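Local coordinates for putative NADPH:quinone oxidoreductase (Ralstonia eutropha, PDB 3IUP), which probably reduces quinones with NADPH, which it binds in the cleft of a medium-chain dehydrogenase/reductase fold, at residues 156-159 / 160-163; 175-179 / 180-184; 308-311 / 312-315. One frame throughout, in Å; residues are numbered along the deposited sequence.

Contact 1. Residues 156-159 / 160-163; sequences NPLT and ALGM. With NDP (NADPH dihydro-nicotinamide-adenine-dinucleotide phosphate), chain C.
T159 and M163, one turn apart on the same helix, meet through backbone and side chain: M163 N donates to T159 O at 2.9 Å, and the terminal CE of M163, built as selenomethionine, reaches CG2 of T159. From its CB, 3.8 Å from NDP C4N, the T159 side chain forks. With CG2 anti to the backbone N and OG1 beside that N (chi1 -61°), both branches reach the dihydronicotinamide: CG2 stops 3.7 Å from NDP C4N, while OG1 comes within 3.0 Å of the same carbon, the hydride-carrying position of NADPH. The polar partner of OG1 is V155 O, one turn earlier, a hydrogen bond that helps fix its rotation; its approach to C4N is a contact. N156 works further along the cofactor. Its ND2 gives a nearly straight bond to the phosphate oxygen NDP O2N (3.1 Å, 168°), and its OD1 lies 3.5 Å from NDP C6N. Behind this wall, A160 N and L161 N bond to N156 O and P157 O, and L158 CD2 approaches L161 CD1 only loosely, at 4.4 Å. Helix 155-169 is thus buried between helix 183-195, touched by N156 and A160, and helices 311-318 and 320-332, both touched by L158.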
loop_
_atom_site.group_PDB
_atom_site.type_symbol
_atom_site.label_atom_id
_atom_site.label_comp_id
_atom_site.label_asym_id
_atom_site.label_seq_id
_atom_site.Cartn_x
_atom_site.Cartn_y
_atom_site.Cartn_z
ATOM N N ASN A 156 3.839 -5.459 -22.713
ATOM C CA ASN A 156 4.738 -4.326 -22.402
ATOM C C ASN A 156 4.253 -2.955 -22.877
ATOM O O ASN A 156 4.244 -1.983 -22.063
ATOM C CB ASN A 156 6.207 -4.626 -22.750
ATOM C CG ASN A 156 6.827 -5.647 -21.800
ATOM O OD1 ASN A 156 6.250 -5.985 -20.751
ATOM N ND2 ASN A 156 8.012 -6.186 -22.181
ATOM N N PRO A 157 3.783 -2.843 -24.130
ATOM C CA PRO A 157 3.345 -1.528 -24.560
ATOM C C PRO A 157 2.155 -0.966 -23.764
ATOM O O PRO A 157 2.134 0.228 -23.437
ATOM C CB PRO A 157 3.001 -1.742 -26.043
ATOM C CG PRO A 157 3.906 -2.820 -26.482
ATOM C CD PRO A 157 3.977 -3.765 -25.272
ATOM N N LEU A 158 1.159 -1.797 -23.475
ATOM C CA LEU A 158 -0.019 -1.295 -22.798
ATOM C C LEU A 158 0.284 -1.055 -21.338
ATOM O O LEU A 158 -0.330 -0.188 -20.739
ATOM C CB LEU A 158 -1.234 -2.197 -22.942
ATOM C CG LEU A 158 -1.735 -2.279 -24.365
ATOM C CD1 LEU A 158 -2.856 -3.358 -24.482
ATOM C CD2 LEU A 158 -2.179 -0.904 -24.975
ATOM N N THR A 159 1.195 -1.828 -20.751
ATOM C CA THR A 159 1.581 -1.588 -19.377
ATOM C C THR A 159 2.314 -0.269 -19.299
ATOM O O THR A 159 2.052 0.514 -18.385
ATOM C CB THR A 159 2.395 -2.739 -18.816
ATOM O OG1 THR A 159 1.591 -3.932 -18.846
ATOM C CG2 THR A 159 2.860 -2.505 -17.380
ATOM N N ALA A 160 3.223 -0.008 -20.230
ATOM C CA ALA A 160 3.966 1.259 -20.210
ATOM C C ALA A 160 3.002 2.418 -20.358
ATOM O O ALA A 160 3.063 3.393 -19.603
ATOM C CB ALA A 160 5.042 1.293 -21.273
ATOM N N LEU A 161 2.103 2.326 -21.327
ATOM C CA LEU A 161 1.087 3.358 -21.456
ATOM C C LEU A 161 0.200 3.420 -20.218
ATOM O O LEU A 161 -0.218 4.516 -19.794
ATOM C CB LEU A 161 0.242 3.114 -22.713
ATOM C CG LEU A 161 1.001 3.376 -24.006
ATOM C CD1 LEU A 161 0.202 2.778 -25.157
ATOM C CD2 LEU A 161 1.267 4.884 -24.208
ATOM N N GLY A 162 -0.116 2.288 -19.635
ATOM C CA GLY A 162 -0.931 2.267 -18.451
ATOM C C GLY A 162 -0.325 2.905 -17.227
ATOM O O GLY A 162 -1.036 3.422 -16.374
HETATM N N MSE A 163 0.996 2.865 -17.135
HETATM C CA MSE A 163 1.698 3.610 -16.054
HETATM C C MSE A 163 1.449 5.096 -16.198
HETATM O O MSE A 163 1.151 5.761 -15.222
HETATM C CB MSE A 163 3.202 3.312 -16.101
HETATM C CG MSE A 163 3.451 1.938 -15.784
HETATM SE SE MSE A 163 5.411 1.646 -15.942
HETATM C CE MSE A 163 5.369 -0.059 -15.322
HETATM P PA NDP C . 12.944 -7.802 -19.325
HETATM O O1A NDP C . 13.094 -7.135 -20.602
HETATM O O2A NDP C . 13.215 -9.253 -19.232
HETATM O O5B NDP C . 13.970 -6.988 -18.313
HETATM C C5B NDP C . 13.954 -7.384 -16.937
HETATM C C4B NDP C . 14.785 -6.413 -16.154
HETATM O O4B NDP C . 14.695 -6.832 -14.824
HETATM C C3B NDP C . 16.266 -6.413 -16.567
HETATM O O3B NDP C . 16.823 -5.130 -16.760
HETATM C C2B NDP C . 16.970 -7.062 -15.355
HETATM O O2B NDP C . 18.265 -6.531 -15.075
HETATM C C1B NDP C . 15.997 -6.717 -14.236
HETATM N N9A NDP C . 16.048 -7.655 -13.108
HETATM C C8A NDP C . 15.959 -9.028 -13.211
HETATM N N7A NDP C . 15.956 -9.554 -11.974
HETATM C C5A NDP C . 16.029 -8.525 -11.055
HETATM C C6A NDP C . 16.070 -8.457 -9.647
HETATM N N6A NDP C . 16.121 -9.542 -8.854
HETATM N N1A NDP C . 16.138 -7.222 -9.037
HETATM C C2A NDP C . 16.200 -6.072 -9.761
HETATM N N3A NDP C . 16.159 -6.141 -11.135
HETATM C C4A NDP C . 16.077 -7.335 -11.770
HETATM O O3 NDP C . 11.493 -7.631 -18.633
HETATM P PN NDP C . 10.214 -7.021 -19.288
HETATM O O1N NDP C . 10.406 -5.704 -19.843
HETATM O O2N NDP C . 9.517 -8.010 -20.178
HETATM O O5D NDP C . 9.285 -6.867 -17.958
HETATM C C5D NDP C . 9.597 -5.842 -17.002
HETATM C C4D NDP C . 8.779 -6.059 -15.734
HETATM O O4D NDP C . 7.437 -5.614 -16.024
HETATM C C3D NDP C . 8.691 -7.511 -15.221
HETATM O O3D NDP C . 8.726 -7.561 -13.808
HETATM C C2D NDP C . 7.308 -7.921 -15.700
HETATM O O2D NDP C . 6.708 -8.998 -14.995
HETATM C C1D NDP C . 6.567 -6.601 -15.474
HETATM N N1N NDP C . 5.247 -6.541 -16.143
HETATM C C2N NDP C . 4.165 -6.518 -15.326
HETATM C C3N NDP C . 2.892 -6.481 -15.831
HETATM C C7N NDP C . 1.702 -6.317 -14.904
HETATM O O7N NDP C . 0.446 -6.415 -15.496
HETATM N N7N NDP C . 1.790 -6.118 -13.583
HETATM C C4N NDP C . 2.685 -6.183 -17.265
HETATM C C5N NDP C . 3.950 -6.207 -18.086
HETATM C C6N NDP C . 5.191 -6.378 -17.483
HETATM P P2B NDP C . 19.553 -7.520 -14.818
HETATM O O1X NDP C . 20.291 -7.633 -16.160
HETATM O O2X NDP C . 19.145 -8.898 -14.306
HETATM O O3X NDP C . 20.381 -6.766 -13.766
#

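Contact 2. Residues 175-179 / 180-184; sequences LVHTA and AASNL. With NDP (NADPH dihydro-nicotinamide-adenine-dinucleotide phosphate), chain C.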
loop_
_atom_site.group_PDB
_atom_site.type_symbol
_atom_site.label_atom_id
_atom_site.label_comp_id
_atom_site.label_asym_id
_atom_site.label_seq_id
_atom_site.Cartn_x
_atom_site.Cartn_y
_atom_site.Cartn_z
ATOM N N LEU A 175 6.588 10.469 -12.951
ATOM C CA LEU A 175 6.701 9.147 -12.406
ATOM C C LEU A 175 8.125 8.589 -12.300
ATOM O O LEU A 175 9.082 9.089 -12.885
ATOM C CB LEU A 175 5.775 8.167 -13.169
ATOM C CG LEU A 175 6.257 7.683 -14.492
ATOM C CD1 LEU A 175 5.289 6.632 -15.129
ATOM C CD2 LEU A 175 6.483 8.806 -15.442
ATOM N N VAL A 176 8.226 7.567 -11.488
ATOM C CA VAL A 176 9.407 6.761 -11.279
ATOM C C VAL A 176 9.170 5.340 -11.778
ATOM O O VAL A 176 8.083 4.741 -11.548
ATOM C CB VAL A 176 9.721 6.733 -9.826
ATOM C CG1 VAL A 176 11.075 5.894 -9.504
ATOM C CG2 VAL A 176 9.778 8.185 -9.250
ATOM N N HIS A 177 10.201 4.734 -12.380
ATOM C CA HIS A 177 10.108 3.362 -12.847
ATOM C C HIS A 177 11.403 2.612 -12.517
ATOM O O HIS A 177 12.478 3.114 -12.798
ATOM C CB HIS A 177 9.797 3.318 -14.340
ATOM C CG HIS A 177 9.604 1.939 -14.869
ATOM N ND1 HIS A 177 10.307 1.454 -15.944
ATOM C CD2 HIS A 177 8.864 0.902 -14.401
ATOM C CE1 HIS A 177 9.959 0.195 -16.154
ATOM N NE2 HIS A 177 9.109 -0.176 -15.219
ATOM N N THR A 178 11.285 1.441 -11.924
ATOM C CA THR A 178 12.432 0.621 -11.545
ATOM C C THR A 178 12.676 -0.513 -12.563
ATOM O O THR A 178 11.860 -0.783 -13.441
ATOM C CB THR A 178 12.343 0.062 -10.144
ATOM O OG1 THR A 178 11.400 -1.034 -10.106
ATOM C CG2 THR A 178 11.930 1.154 -9.118
ATOM N N ALA A 179 13.817 -1.176 -12.399
ATOM C CA ALA A 179 14.334 -2.141 -13.377
ATOM C C ALA A 179 14.189 -1.541 -14.784
ATOM O O ALA A 179 13.795 -2.214 -15.726
ATOM C CB ALA A 179 13.627 -3.496 -13.230
ATOM N N ALA A 180 14.583 -0.271 -14.903
ATOM C CA ALA A 180 14.209 0.593 -16.025
ATOM C C ALA A 180 14.898 0.199 -17.353
ATOM O O ALA A 180 14.477 0.624 -18.411
ATOM C CB ALA A 180 14.462 2.029 -15.733
ATOM N N ALA A 181 15.929 -0.648 -17.278
ATOM C CA ALA A 181 16.599 -1.144 -18.509
ATOM C C ALA A 181 15.911 -2.377 -19.060
ATOM O O ALA A 181 16.348 -2.949 -20.077
ATOM C CB ALA A 181 18.089 -1.418 -18.237
ATOM N N SER A 182 14.815 -2.771 -18.415
ATOM C CA SER A 182 13.946 -3.803 -18.995
ATOM C C SER A 182 13.440 -3.376 -20.362
ATOM O O SER A 182 13.431 -2.189 -20.705
ATOM C CB SER A 182 12.750 -4.094 -18.060
ATOM O OG SER A 182 11.890 -2.979 -18.050
ATOM N N ASN A 183 13.017 -4.340 -21.177
ATOM C CA ASN A 183 12.316 -3.977 -22.387
ATOM C C ASN A 183 11.196 -2.952 -22.152
ATOM O O ASN A 183 11.096 -1.936 -22.857
ATOM C CB ASN A 183 11.758 -5.204 -23.128
ATOM C CG ASN A 183 12.802 -5.942 -23.970
ATOM O OD1 ASN A 183 13.985 -5.844 -23.736
ATOM N ND2 ASN A 183 12.336 -6.690 -24.970
ATOM N N LEU A 184 10.359 -3.204 -21.160
ATOM C CA LEU A 184 9.256 -2.286 -20.869
ATOM C C LEU A 184 9.759 -0.887 -20.475
ATOM O O LEU A 184 9.242 0.131 -20.921
ATOM C CB LEU A 184 8.378 -2.877 -19.732
ATOM C CG LEU A 184 7.055 -2.166 -19.431
ATOM C CD1 LEU A 184 6.177 -3.063 -18.597
ATOM C CD2 LEU A 184 7.307 -0.843 -18.714
HETATM P PA NDP C . 12.944 -7.802 -19.325
HETATM O O1A NDP C . 13.094 -7.135 -20.602
HETATM O O2A NDP C . 13.215 -9.253 -19.232
HETATM O O5B NDP C . 13.970 -6.988 -18.313
HETATM C C5B NDP C . 13.954 -7.384 -16.937
HETATM C C4B NDP C . 14.785 -6.413 -16.154
HETATM O O4B NDP C . 14.695 -6.832 -14.824
HETATM C C3B NDP C . 16.266 -6.413 -16.567
HETATM O O3B NDP C . 16.823 -5.130 -16.760
HETATM C C2B NDP C . 16.970 -7.062 -15.355
HETATM O O2B NDP C . 18.265 -6.531 -15.075
HETATM C C1B NDP C . 15.997 -6.717 -14.236
HETATM N N9A NDP C . 16.048 -7.655 -13.108
HETATM C C8A NDP C . 15.959 -9.028 -13.211
HETATM N N7A NDP C . 15.956 -9.554 -11.974
HETATM C C5A NDP C . 16.029 -8.525 -11.055
HETATM C C6A NDP C . 16.070 -8.457 -9.647
HETATM N N6A NDP C . 16.121 -9.542 -8.854
HETATM N N1A NDP C . 16.138 -7.222 -9.037
HETATM C C2A NDP C . 16.200 -6.072 -9.761
HETATM N N3A NDP C . 16.159 -6.141 -11.135
HETATM C C4A NDP C . 16.077 -7.335 -11.770
HETATM O O3 NDP C . 11.493 -7.631 -18.633
HETATM P PN NDP C . 10.214 -7.021 -19.288
HETATM O O1N NDP C . 10.406 -5.704 -19.843
HETATM O O2N NDP C . 9.517 -8.010 -20.178
HETATM O O5D NDP C . 9.285 -6.867 -17.958
HETATM C C5D NDP C . 9.597 -5.842 -17.002
HETATM C C4D NDP C . 8.779 -6.059 -15.734
HETATM O O4D NDP C . 7.437 -5.614 -16.024
HETATM C C3D NDP C . 8.691 -7.511 -15.221
HETATM O O3D NDP C . 8.726 -7.561 -13.808
HETATM C C2D NDP C . 7.308 -7.921 -15.700
HETATM O O2D NDP C . 6.708 -8.998 -14.995
HETATM C C1D NDP C . 6.567 -6.601 -15.474
HETATM N N1N NDP C . 5.247 -6.541 -16.143
HETATM C C2N NDP C . 4.165 -6.518 -15.326
HETATM C C3N NDP C . 2.892 -6.481 -15.831
HETATM C C7N NDP C . 1.702 -6.317 -14.904
HETATM O O7N NDP C . 0.446 -6.415 -15.496
HETATM N N7N NDP C . 1.790 -6.118 -13.583
HETATM C C4N NDP C . 2.685 -6.183 -17.265
HETATM C C5N NDP C . 3.950 -6.207 -18.086
HETATM C C6N NDP C . 5.191 -6.378 -17.483
HETATM P P2B NDP C . 19.553 -7.520 -14.818
HETATM O O1X NDP C . 20.291 -7.633 -16.160
HETATM O O2X NDP C . 19.145 -8.898 -14.306
HETATM O O3X NDP C . 20.381 -6.766 -13.766
HETATM O O HOH W 1 10.931 -3.031 -15.476
#
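A179 and S182 close a type I turn: S182 N donates to A179 O over 2.9 Å, with an N-H...O angle of 158°. This is the tight part of the contact. CB of S182 is wedged between the turn and the cofactor, 3.2 Å from both A179 O and NDP O5B, with OG held between the backbone N and the carbonyl carbon (chi1 69°). In that position OG serves as the N-cap of helix 183-195, accepting from G185 N, and the next two amides are left pointing at the cofactor. N183 N bonds to NDP O1A at 2.9 Å and L184 N to NDP O1N at 2.8 Å, so each phosphate of the pyrophosphate receives one backbone N-H.

The side facing H177 is looser. The imidazole touches by van der Waals contact alone: CE1 lies 3.8 Å from L184 CD2, the two side chains meeting at a slant, and S182 OG sits at the ring's edge, 4.2 Å from CE1. The polar end of H177 is engaged away from the turn, where NE2 is hydrogen-bonded to Y286 OH. A water sits beside the turn, donating to A179 O at 3.0 Å, and is hydrogen-bonded to S182 OG.

The unit is the strand-turn-helix that opens the Rossmann-type beta-alpha-beta of strand 175-177, helix 183-195 and strand 199-203. Its phosphate grip comes from main-chain N-H groups at a helix N terminus, where the helix dipole would probably favour the negative pyrophosphate. Since neither amide bond needs a charged side chain, these two bonds depend on the backbone path through the turn, and side chains such as N156 add to them.

Contact 3. Residues 308-311 / 312-315; sequences GWLL and FPFL. With NDP (NADPH dihydro-nicotinamide-adenine-dinucleotide phosphate), chain C; EDO (1,2-ethanediol), chain E.
The indole of W309 and the ring of F314 approach obliquely, with centroids of the six-membered rings 5.3 Å apart and planes 32° from parallel. W309 CZ2 stands over a face of the F314 ring, 3.6 Å from F314 CG, and L311 O lies in plane at that ring's edge. One face of the indole carries an ethanediol, probably from the crystallisation liquor, whose C1 is 3.9 Å above the plane and displaced toward the rim; its O2 accepts from L310 N. The carboxamide oxygen NDP O7N sits at the indole edge. W309 CG is anti to its main-chain N (chi1 -171°), a rotation that carries the indole toward F314. NE1 of W309 is hydrogen-bonded to T166 OG1.

The nicotinamide carboxamide is the third flat group, held from both ends by main chain. NDP N7N donates to W309 O at 2.8 Å, and L311 N donates to NDP O7N at 2.8 Å. This two-point grip fixes both the amide's rotation and which end is oxygen.

L310 is the N-cap residue of the helix that follows, and the first turn forms through F314 N to L310 O and L315 N to L311 O, the latter 2.9 Å long. Side chains back up the turn: L310 CB lies 3.7 Å from P313 CD, and L311 CG lies 3.9 Å from L315 CD1.

Strand 304-308, the last of the parallel sheet within the chain, leads through W309 and L310, beside the carboxamide, into helix 311-318. F245 and Y284 meet the indole edge-to-face, F314 rests on T166 of helix 155-169, and G308 is hydrogen-bonded through its backbone to the second subunit.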
loop_
_atom_site.group_PDB
_atom_site.type_symbol
_atom_site.label_atom_id
_atom_site.label_comp_id
_atom_site.label_asym_id
_atom_site.label_seq_id
_atom_site.Cartn_x
_atom_site.Cartn_y
_atom_site.Cartn_z
ATOM N N GLY A 308 -0.429 -3.718 -5.365
ATOM C CA GLY A 308 -0.240 -4.393 -6.636
ATOM C C GLY A 308 -0.856 -3.652 -7.800
ATOM O O GLY A 308 -1.710 -2.773 -7.581
ATOM N N TRP A 309 -0.401 -3.936 -9.025
ATOM C CA TRP A 309 -0.928 -3.354 -10.249
ATOM C C TRP A 309 -0.847 -4.402 -11.342
ATOM O O TRP A 309 0.206 -5.011 -11.550
ATOM C CB TRP A 309 -0.122 -2.091 -10.642
ATOM C CG TRP A 309 -0.657 -1.256 -11.740
ATOM C CD1 TRP A 309 -1.285 -0.063 -11.607
ATOM C CD2 TRP A 309 -0.644 -1.547 -13.142
ATOM N NE1 TRP A 309 -1.613 0.433 -12.807
ATOM C CE2 TRP A 309 -1.249 -0.468 -13.781
ATOM C CE3 TRP A 309 -0.130 -2.587 -13.914
ATOM C CZ2 TRP A 309 -1.354 -0.377 -15.151
ATOM C CZ3 TRP A 309 -0.252 -2.523 -15.266
ATOM C CH2 TRP A 309 -0.873 -1.419 -15.891
ATOM N N LEU A 310 -1.974 -4.641 -11.992
ATOM C CA LEU A 310 -2.046 -5.578 -13.110
ATOM C C LEU A 310 -2.685 -4.995 -14.359
ATOM O O LEU A 310 -3.668 -4.243 -14.303
ATOM C CB LEU A 310 -2.838 -6.817 -12.680
ATOM C CG LEU A 310 -2.159 -7.970 -11.963
ATOM C CD1 LEU A 310 -3.274 -8.986 -11.580
ATOM C CD2 LEU A 310 -1.097 -8.608 -12.854
ATOM N N LEU A 311 -2.174 -5.396 -15.524
ATOM C CA LEU A 311 -2.608 -4.809 -16.783
ATOM C C LEU A 311 -4.105 -5.022 -17.048
ATOM O O LEU A 311 -4.809 -4.078 -17.449
ATOM C CB LEU A 311 -1.799 -5.387 -17.977
ATOM C CG LEU A 311 -2.159 -4.847 -19.373
ATOM C CD1 LEU A 311 -2.000 -3.312 -19.547
ATOM C CD2 LEU A 311 -1.345 -5.614 -20.486
ATOM N N PHE A 312 -4.578 -6.242 -16.852
ATOM C CA PHE A 312 -5.964 -6.558 -17.284
ATOM C C PHE A 312 -7.021 -5.840 -16.454
ATOM O O PHE A 312 -7.905 -5.246 -17.027
ATOM C CB PHE A 312 -6.211 -8.052 -17.407
ATOM C CG PHE A 312 -5.768 -8.609 -18.736
ATOM C CD1 PHE A 312 -4.439 -8.546 -19.119
ATOM C CD2 PHE A 312 -6.688 -9.202 -19.617
ATOM C CE1 PHE A 312 -4.012 -9.049 -20.335
ATOM C CE2 PHE A 312 -6.266 -9.727 -20.849
ATOM C CZ PHE A 312 -4.929 -9.639 -21.204
ATOM N N PRO A 313 -6.916 -5.875 -15.129
ATOM C CA PRO A 313 -7.793 -5.013 -14.315
ATOM C C PRO A 313 -7.718 -3.545 -14.718
ATOM O O PRO A 313 -8.728 -2.859 -14.711
ATOM C CB PRO A 313 -7.271 -5.248 -12.905
ATOM C CG PRO A 313 -6.721 -6.617 -12.957
ATOM C CD PRO A 313 -6.130 -6.785 -14.299
ATOM N N PHE A 314 -6.533 -3.049 -15.096
ATOM C CA PHE A 314 -6.405 -1.680 -15.559
ATOM C C PHE A 314 -7.156 -1.368 -16.862
ATOM O O PHE A 314 -7.862 -0.381 -16.944
ATOM C CB PHE A 314 -4.904 -1.271 -15.646
ATOM C CG PHE A 314 -4.666 -0.054 -16.481
ATOM C CD1 PHE A 314 -4.796 1.196 -15.970
ATOM C CD2 PHE A 314 -4.369 -0.183 -17.808
ATOM C CE1 PHE A 314 -4.587 2.292 -16.774
ATOM C CE2 PHE A 314 -4.181 0.899 -18.618
ATOM C CZ PHE A 314 -4.302 2.138 -18.103
ATOM N N LEU A 315 -7.003 -2.218 -17.882
ATOM C CA LEU A 315 -7.707 -2.030 -19.156
ATOM C C LEU A 315 -9.247 -2.057 -18.943
ATOM O O LEU A 315 -9.971 -1.309 -19.607
ATOM C CB LEU A 315 -7.307 -3.103 -20.165
ATOM C CG LEU A 315 -5.841 -3.077 -20.576
ATOM C CD1 LEU A 315 -5.478 -4.298 -21.431
ATOM C CD2 LEU A 315 -5.547 -1.813 -21.249
HETATM P PA NDP C . 12.944 -7.802 -19.325
HETATM O O1A NDP C . 13.094 -7.135 -20.602
HETATM O O2A NDP C . 13.215 -9.253 -19.232
HETATM O O5B NDP C . 13.970 -6.988 -18.313
HETATM C C5B NDP C . 13.954 -7.384 -16.937
HETATM C C4B NDP C . 14.785 -6.413 -16.154
HETATM O O4B NDP C . 14.695 -6.832 -14.824
HETATM C C3B NDP C . 16.266 -6.413 -16.567
HETATM O O3B NDP C . 16.823 -5.130 -16.760
HETATM C C2B NDP C . 16.970 -7.062 -15.355
HETATM O O2B NDP C . 18.265 -6.531 -15.075
HETATM C C1B NDP C . 15.997 -6.717 -14.236
HETATM N N9A NDP C . 16.048 -7.655 -13.108
HETATM C C8A NDP C . 15.959 -9.028 -13.211
HETATM N N7A NDP C . 15.956 -9.554 -11.974
HETATM C C5A NDP C . 16.029 -8.525 -11.055
HETATM C C6A NDP C . 16.070 -8.457 -9.647
HETATM N N6A NDP C . 16.121 -9.542 -8.854
HETATM N N1A NDP C . 16.138 -7.222 -9.037
HETATM C C2A NDP C . 16.200 -6.072 -9.761
HETATM N N3A NDP C . 16.159 -6.141 -11.135
HETATM C C4A NDP C . 16.077 -7.335 -11.770
HETATM O O3 NDP C . 11.493 -7.631 -18.633
HETATM P PN NDP C . 10.214 -7.021 -19.288
HETATM O O1N NDP C . 10.406 -5.704 -19.843
HETATM O O2N NDP C . 9.517 -8.010 -20.178
HETATM O O5D NDP C . 9.285 -6.867 -17.958
HETATM C C5D NDP C . 9.597 -5.842 -17.002
HETATM C C4D NDP C . 8.779 -6.059 -15.734
HETATM O O4D NDP C . 7.437 -5.614 -16.024
HETATM C C3D NDP C . 8.691 -7.511 -15.221
HETATM O O3D NDP C . 8.726 -7.561 -13.808
HETATM C C2D NDP C . 7.308 -7.921 -15.700
HETATM O O2D NDP C . 6.708 -8.998 -14.995
HETATM C C1D NDP C . 6.567 -6.601 -15.474
HETATM N N1N NDP C . 5.247 -6.541 -16.143
HETATM C C2N NDP C . 4.165 -6.518 -15.326
HETATM C C3N NDP C . 2.892 -6.481 -15.831
HETATM C C7N NDP C . 1.702 -6.317 -14.904
HETATM O O7N NDP C . 0.446 -6.415 -15.496
HETATM N N7N NDP C . 1.790 -6.118 -13.583
HETATM C C4N NDP C . 2.685 -6.183 -17.265
HETATM C C5N NDP C . 3.950 -6.207 -18.086
HETATM C C6N NDP C . 5.191 -6.378 -17.483
HETATM P P2B NDP C . 19.553 -7.520 -14.818
HETATM O O1X NDP C . 20.291 -7.633 -16.160
HETATM O O2X NDP C . 19.145 -8.898 -14.306
HETATM O O3X NDP C . 20.381 -6.766 -13.766
HETATM C C1 EDO E . -4.849 -1.672 -12.063
HETATM O O1 EDO E . -6.178 -1.199 -11.759
HETATM C C2 EDO E . -4.273 -2.252 -10.790
HETATM O O2 EDO E . -4.350 -3.687 -10.771
#

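From the N terminus, contact 1 (156-163) comes first, on helix 155-169; the next element is strand 175-177, where contact 2 (175-184) starts the Rossmann-type unit. Contact 3 (308-315) follows much later, after strand 304-308, the outermost strand of the parallel sheet within this chain. The three lie in series, without nesting or crossing, each a local contact within one continuous stretch: a run of helix, a strand-turn-helix, and the entry to a helix. In space, contact 1 lies between the other two: L184 CD1 packs 3.6 Å from T159 CG2, and F314 CZ packs 3.4 Å from G162 CA. Contacts 2 and 3 do not touch, their centres about 17 Å apart, yet NADPH spans them, from pyrophosphate to carboxamide.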